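Local atomic coordinates of putative pyrroline carboxylate reductase (Streptococcus pyogenes, PDB entry 2AHR), a protein that probably catalyses the NAD(P)H-dependent reduction of 1-pyrroline-5-carboxylate to L-proline, the last step of proline biosynthesis. Residues L143-F147 and G148-D152; T198-V201 and L202-S206. All coordinates share one frame; numbering follows the deposited sequence.

Contact 1: residues L143-F147 and G148-D152; sequences LTDSF and GSTFD
Thr144, Asp145 and Thr150 meet through their polar ends where helix 134-145 gives way to strand 148-152. The hydroxyl of Thr150 lies between the two helix residues, with Thr144 OG1 2.6 Å from Thr150 OG1 and Asp145 OD1 2.7 Å from Thr150 OG1. The second bond has a clear direction: Thr150 donates, reaching OD1 from above the carboxylate plane, 52° out of it. The Thr144-Thr150 bond is less settled, because the Thr144 hydroxyl can also give its proton to Arg141 O, one turn back. Thr144 places OG1 between its own N and carbonyl carbon (chi1 55°), and the two threonines cross at about a right angle, Thr150 CG2 resting 3.2 Å from Thr144 OG1.

The tight side is the inner one. The Phe147 ring lies against the helix end, with Thr144 O 3.8 Å above the plane of that ring, over its centre. Ile18, Pro113 and Ala117 touch the Phe147 side chain. Gly148 opens the strand with backbone angles at which a side chain would clash with Phe147 O, and a CA-H...O contact brings Asp145 CA 3.4 Å from Gly148 O. A water donates to both Thr144 O and Ser149 O, joining the helix end to the strand.

The loose side belongs to Asp145, whose exposed carboxylate uses OD1 to take a hydrogen from a second water, 2.8 Å away; that water in turn accepts from Thr150 N at 2.9 Å. OD1 thus receives two bonds, one from a hydroxyl and one from water. Such donors would favour the ionised carboxylate, and they link the end of helix 134-145 to the opening of strand 148-152 in this beta-alpha-beta unit through polar groups and bridging waters.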
ATOM      1  N   LEU E 143     -35.085 -32.476  15.002  1.00 41.43           N
ATOM      2  CA  LEU E 143     -33.740 -32.984  14.734  1.00 41.03           C
ATOM      3  C   LEU E 143     -32.657 -31.911  14.899  1.00 40.63           C
ATOM      4  O   LEU E 143     -31.615 -32.145  15.536  1.00 40.33           O
ATOM      5  CB  LEU E 143     -33.679 -33.531  13.309  1.00 41.09           C
ATOM      6  CG  LEU E 143     -33.964 -35.001  13.019  1.00 42.30           C
ATOM      7  CD1 LEU E 143     -34.835 -35.668  14.063  1.00 41.29           C
ATOM      8  CD2 LEU E 143     -34.544 -35.155  11.627  1.00 42.58           C
ATOM      9  N   THR E 144     -32.898 -30.740  14.318  1.00 39.80           N
ATOM     10  CA  THR E 144     -31.910 -29.677  14.392  1.00 38.78           C
ATOM     11  C   THR E 144     -31.809 -29.144  15.818  1.00 38.75           C
ATOM     12  O   THR E 144     -30.712 -28.822  16.277  1.00 38.41           O
ATOM     13  CB  THR E 144     -32.155 -28.540  13.369  1.00 38.68           C
ATOM     14  OG1 THR E 144     -33.482 -28.013  13.512  1.00 37.17           O
ATOM     15  CG2 THR E 144     -31.975 -29.047  11.955  1.00 37.63           C
ATOM     16  N   ASP E 145     -32.940 -29.072  16.529  1.00 38.84           N
ATOM     17  CA  ASP E 145     -32.922 -28.618  17.928  1.00 38.70           C
ATOM     18  C   ASP E 145     -32.141 -29.570  18.849  1.00 38.33           C
ATOM     19  O   ASP E 145     -31.759 -29.194  19.960  1.00 37.96           O
ATOM     20  CB  ASP E 145     -34.338 -28.368  18.467  1.00 38.86           C
ATOM     21  CG  ASP E 145     -34.957 -27.068  17.935  1.00 41.09           C
ATOM     22  OD1 ASP E 145     -34.223 -26.164  17.473  1.00 41.46           O
ATOM     23  OD2 ASP E 145     -36.201 -26.935  17.999  1.00 44.22           O
ATOM     24  N   SER E 146     -31.880 -30.788  18.385  1.00 38.22           N
ATOM     25  CA  SER E 146     -31.124 -31.742  19.196  1.00 38.71           C
ATOM     26  C   SER E 146     -29.632 -31.433  19.239  1.00 38.41           C
ATOM     27  O   SER E 146     -28.936 -31.915  20.125  1.00 38.52           O
ATOM     28  CB  SER E 146     -31.354 -33.189  18.743  1.00 39.02           C
ATOM     29  OG  SER E 146     -30.602 -33.509  17.577  1.00 39.68           O
ATOM     30  N   PHE E 147     -29.130 -30.634  18.295  1.00 37.58           N
ATOM     31  CA  PHE E 147     -27.705 -30.288  18.319  1.00 36.64           C
ATOM     32  C   PHE E 147     -27.434 -28.787  18.320  1.00 36.25           C
ATOM     33  O   PHE E 147     -26.333 -28.355  18.022  1.00 36.82           O
ATOM     34  CB  PHE E 147     -26.907 -31.048  17.239  1.00 36.59           C
ATOM     35  CG  PHE E 147     -27.425 -30.864  15.818  1.00 37.31           C
ATOM     36  CD1 PHE E 147     -27.146 -29.688  15.098  1.00 35.40           C
ATOM     37  CD2 PHE E 147     -28.166 -31.879  15.186  1.00 35.55           C
ATOM     38  CE1 PHE E 147     -27.603 -29.523  13.793  1.00 33.97           C
ATOM     39  CE2 PHE E 147     -28.633 -31.715  13.873  1.00 35.79           C
ATOM     40  CZ  PHE E 147     -28.354 -30.529  13.178  1.00 35.00           C
ATOM     41  N   GLY E 148     -28.440 -27.998  18.681  1.00 35.85           N
ATOM     42  CA  GLY E 148     -28.287 -26.559  18.812  1.00 36.01           C
ATOM     43  C   GLY E 148     -29.612 -25.833  18.691  1.00 35.96           C
ATOM     44  O   GLY E 148     -30.642 -26.374  19.043  1.00 36.47           O
ATOM     45  N   SER E 149     -29.579 -24.606  18.182  1.00 35.96           N
ATOM     46  CA  SER E 149     -30.784 -23.849  17.868  1.00 36.00           C
ATOM     47  C   SER E 149     -31.077 -23.918  16.368  1.00 36.34           C
ATOM     48  O   SER E 149     -30.216 -24.356  15.559  1.00 35.96           O
ATOM     49  CB  SER E 149     -30.617 -22.399  18.309  1.00 36.14           C
ATOM     50  OG  SER E 149     -30.528 -22.332  19.722  1.00 38.47           O
ATOM     51  N   THR E 150     -32.287 -23.498  15.998  1.00 35.84           N
ATOM     52  CA  THR E 150     -32.738 -23.590  14.616  1.00 36.05           C
ATOM     53  C   THR E 150     -33.292 -22.255  14.150  1.00 36.45           C
ATOM     54  O   THR E 150     -34.110 -21.635  14.841  1.00 36.14           O
ATOM     55  CB  THR E 150     -33.792 -24.690  14.436  1.00 35.97           C
ATOM     56  OG1 THR E 150     -33.284 -25.914  14.984  1.00 37.19           O
ATOM     57  CG2 THR E 150     -34.109 -24.911  12.934  1.00 35.47           C
ATOM     58  N   PHE E 151     -32.822 -21.805  12.986  1.00 36.72           N
ATOM     59  CA  PHE E 151     -33.303 -20.561  12.399  1.00 37.82           C
ATOM     60  C   PHE E 151     -34.131 -20.841  11.145  1.00 39.07           C
ATOM     61  O   PHE E 151     -33.696 -21.583  10.258  1.00 38.89           O
ATOM     62  CB  PHE E 151     -32.142 -19.623  12.062  1.00 37.00           C
ATOM     63  CG  PHE E 151     -31.465 -19.012  13.269  1.00 36.21           C
ATOM     64  CD1 PHE E 151     -31.782 -17.716  13.687  1.00 34.79           C
ATOM     65  CD2 PHE E 151     -30.499 -19.729  13.978  1.00 36.71           C
ATOM     66  CE1 PHE E 151     -31.149 -17.142  14.799  1.00 35.60           C
ATOM     67  CE2 PHE E 151     -29.863 -19.177  15.094  1.00 36.15           C
ATOM     68  CZ  PHE E 151     -30.181 -17.870  15.495  1.00 36.09           C
ATOM     69  N   ASP E 152     -35.314 -20.226  11.084  1.00 40.55           N
ATOM     70  CA  ASP E 152     -36.206 -20.305   9.924  1.00 42.19           C
ATOM     71  C   ASP E 152     -35.742 -19.257   8.918  1.00 41.93           C
ATOM     72  O   ASP E 152     -36.079 -18.074   9.037  1.00 42.33           O
ATOM     73  CB  ASP E 152     -37.658 -20.050  10.379  1.00 43.78           C
ATOM     74  CG  ASP E 152     -38.664 -19.954   9.214  1.00 48.65           C
ATOM     75  OD1 ASP E 152     -39.786 -19.434   9.457  1.00 54.28           O
ATOM     76  OD2 ASP E 152     -38.355 -20.373   8.064  1.00 53.02           O
TER
HETATM   77  O   HOH W   1     -29.053 -26.799  15.482  1.00 32.33           O
HETATM   78  O   HOH W   2     -34.293 -23.496  18.138  1.00 42.32           O

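Contact 2: residues T198-V201 and L202-S206; sequences TQTV and LASAS
Ser204 folds back onto Thr200, one turn earlier in helix 190-210. At its base, Ser204 CB lies nearer Thr200 O (3.2 Å) than Val201 O (3.8 Å). The next bond carries OG anti to the carbonyl carbon of Ser204, beside its backbone N (chi1 -58°), which turns the hydroxyl back along the helix until Ser204 OG is 2.7 Å from Thr200 O. The methyl CG2 of Thr200 stands alongside. The single hydroxyl proton is contested, since Asn116 OD1 of the second subunit is also hydrogen-bonded to Ser204 OG. Thr200 O is gripped by the main chain too, with Ser204 N at 2.9 Å from Thr200 O. Thr200 sends its own hydroxyl back to Ile196 O in the same fashion.

Around this pair the helix is regular: Leu202 N binds Thr198 O at 2.9 Å, almost straight at 174°, and Ala205 N binds Val201 O at 3.0 Å. Tyr173 OH of the second subunit bonds to Ser204 O, and Ser168 of that subunit packs on Thr200. Leu202 packs on Ser206 of the second subunit, and Ser206 on its Leu202. Such an i to i-4 approach of a serine hydroxyl to a carbonyl, although its proton may instead go to Asn116 of the second subunit, is common in alpha-helices; here it lies in the helical dimerisation domain of the pyrroline-5-carboxylate reductase family.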
ATOM      1  N   THR E 198     -10.380 -16.467  25.809  1.00 31.05           N
ATOM      2  CA  THR E 198     -11.571 -17.304  25.568  1.00 30.86           C
ATOM      3  C   THR E 198     -12.680 -16.973  26.594  1.00 31.45           C
ATOM      4  O   THR E 198     -13.858 -16.846  26.229  1.00 30.82           O
ATOM      5  CB  THR E 198     -11.244 -18.823  25.638  1.00 31.58           C
ATOM      6  OG1 THR E 198     -10.179 -19.138  24.713  1.00 31.07           O
ATOM      7  CG2 THR E 198     -12.483 -19.648  25.290  1.00 31.32           C
ATOM      8  N   GLN E 199     -12.297 -16.816  27.867  1.00 31.73           N
ATOM      9  CA  GLN E 199     -13.259 -16.510  28.928  1.00 32.18           C
ATOM     10  C   GLN E 199     -13.823 -15.124  28.734  1.00 31.99           C
ATOM     11  O   GLN E 199     -15.013 -14.902  28.966  1.00 31.86           O
ATOM     12  CB  GLN E 199     -12.630 -16.668  30.322  1.00 33.15           C
ATOM     13  CG  GLN E 199     -12.453 -18.172  30.689  1.00 37.14           C
ATOM     14  CD  GLN E 199     -11.955 -18.447  32.122  1.00 41.09           C
ATOM     15  OE1 GLN E 199     -11.478 -19.565  32.409  1.00 42.24           O
ATOM     16  NE2 GLN E 199     -12.064 -17.450  33.021  1.00 37.41           N
ATOM     17  N   THR E 200     -12.985 -14.197  28.266  1.00 31.58           N
ATOM     18  CA  THR E 200     -13.432 -12.836  27.993  1.00 30.96           C
ATOM     19  C   THR E 200     -14.372 -12.772  26.791  1.00 31.06           C
ATOM     20  O   THR E 200     -15.331 -11.986  26.780  1.00 32.40           O
ATOM     21  CB  THR E 200     -12.230 -11.908  27.771  1.00 31.49           C
ATOM     22  OG1 THR E 200     -11.385 -11.951  28.927  1.00 31.16           O
ATOM     23  CG2 THR E 200     -12.674 -10.493  27.521  1.00 29.59           C
ATOM     24  N   VAL E 201     -14.093 -13.577  25.775  1.00 30.98           N
ATOM     25  CA  VAL E 201     -14.947 -13.646  24.576  1.00 30.89           C
ATOM     26  C   VAL E 201     -16.320 -14.193  24.963  1.00 31.54           C
ATOM     27  O   VAL E 201     -17.362 -13.604  24.605  1.00 30.52           O
ATOM     28  CB  VAL E 201     -14.313 -14.515  23.448  1.00 30.75           C
ATOM     29  CG1 VAL E 201     -15.306 -14.776  22.303  1.00 30.92           C
ATOM     30  CG2 VAL E 201     -13.063 -13.855  22.878  1.00 30.04           C
ATOM     31  N   LEU E 202     -16.314 -15.319  25.685  1.00 31.69           N
ATOM     32  CA  LEU E 202     -17.547 -15.900  26.239  1.00 33.09           C
ATOM     33  C   LEU E 202     -18.397 -14.884  26.998  1.00 32.22           C
ATOM     34  O   LEU E 202     -19.587 -14.698  26.701  1.00 32.16           O
ATOM     35  CB  LEU E 202     -17.194 -17.029  27.219  1.00 34.56           C
ATOM     36  CG  LEU E 202     -17.385 -18.464  26.787  1.00 37.79           C
ATOM     37  CD1 LEU E 202     -16.914 -19.343  27.933  1.00 43.20           C
ATOM     38  CD2 LEU E 202     -18.854 -18.719  26.526  1.00 40.28           C
ATOM     39  N   ALA E 203     -17.778 -14.233  27.982  1.00 30.86           N
ATOM     40  CA  ALA E 203     -18.476 -13.273  28.829  1.00 30.63           C
ATOM     41  C   ALA E 203     -18.986 -12.051  28.053  1.00 30.74           C
ATOM     42  O   ALA E 203     -20.092 -11.550  28.319  1.00 30.90           O
ATOM     43  CB  ALA E 203     -17.574 -12.839  29.946  1.00 30.39           C
ATOM     44  N   SER E 204     -18.182 -11.566  27.096  1.00 30.97           N
ATOM     45  CA  SER E 204     -18.557 -10.381  26.311  1.00 31.26           C
ATOM     46  C   SER E 204     -19.752 -10.685  25.431  1.00 31.13           C
ATOM     47  O   SER E 204     -20.648  -9.858  25.287  1.00 32.06           O
ATOM     48  CB  SER E 204     -17.396  -9.871  25.437  1.00 30.80           C
ATOM     49  OG  SER E 204     -16.275  -9.553  26.223  1.00 30.95           O
ATOM     50  N   ALA E 205     -19.751 -11.864  24.832  1.00 30.84           N
ATOM     51  CA  ALA E 205     -20.879 -12.296  24.013  1.00 31.00           C
ATOM     52  C   ALA E 205     -22.163 -12.508  24.853  1.00 31.48           C
ATOM     53  O   ALA E 205     -23.247 -12.108  24.405  1.00 31.95           O
ATOM     54  CB  ALA E 205     -20.502 -13.543  23.179  1.00 30.44           C
ATOM     55  N   SER E 206     -22.055 -13.043  26.081  1.00 30.99           N
ATOM     56  CA  SER E 206     -23.248 -13.194  26.933  0.50 31.12           C
ATOM     57  C   SER E 206     -23.784 -11.834  27.301  1.00 31.84           C
ATOM     58  O   SER E 206     -24.990 -11.609  27.295  1.00 32.40           O
ATOM     59  CB  SER E 206     -22.965 -13.982  28.210  0.50 30.41           C
ATOM     60  OG  SER E 206     -22.107 -15.066  27.943  0.50 31.52           O
TER

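How the contacts relate
Contact 1 belongs to the nucleotide-binding half of the chain and contact 2 to the helical dimerisation half, with centres 23 Å apart and nearest atoms about 13 Å apart. They do not touch within one chain, but dimerisation brings them together: Ser149 and Phe151 of residues 148-152 pack on Gln199 and Ile196 of the second subunit, whose helix 190-210 carries its own copy of contact 2. Both stand back from cofactor. The Phe147 side chain is about 6 Å from that of Met14, an NADP-binding residue, but about 9 Å from a bound NADP; Ser204 is about 10 Å from one, and about 12 Å from Ala221, an NADP site without ligand bound to this chain.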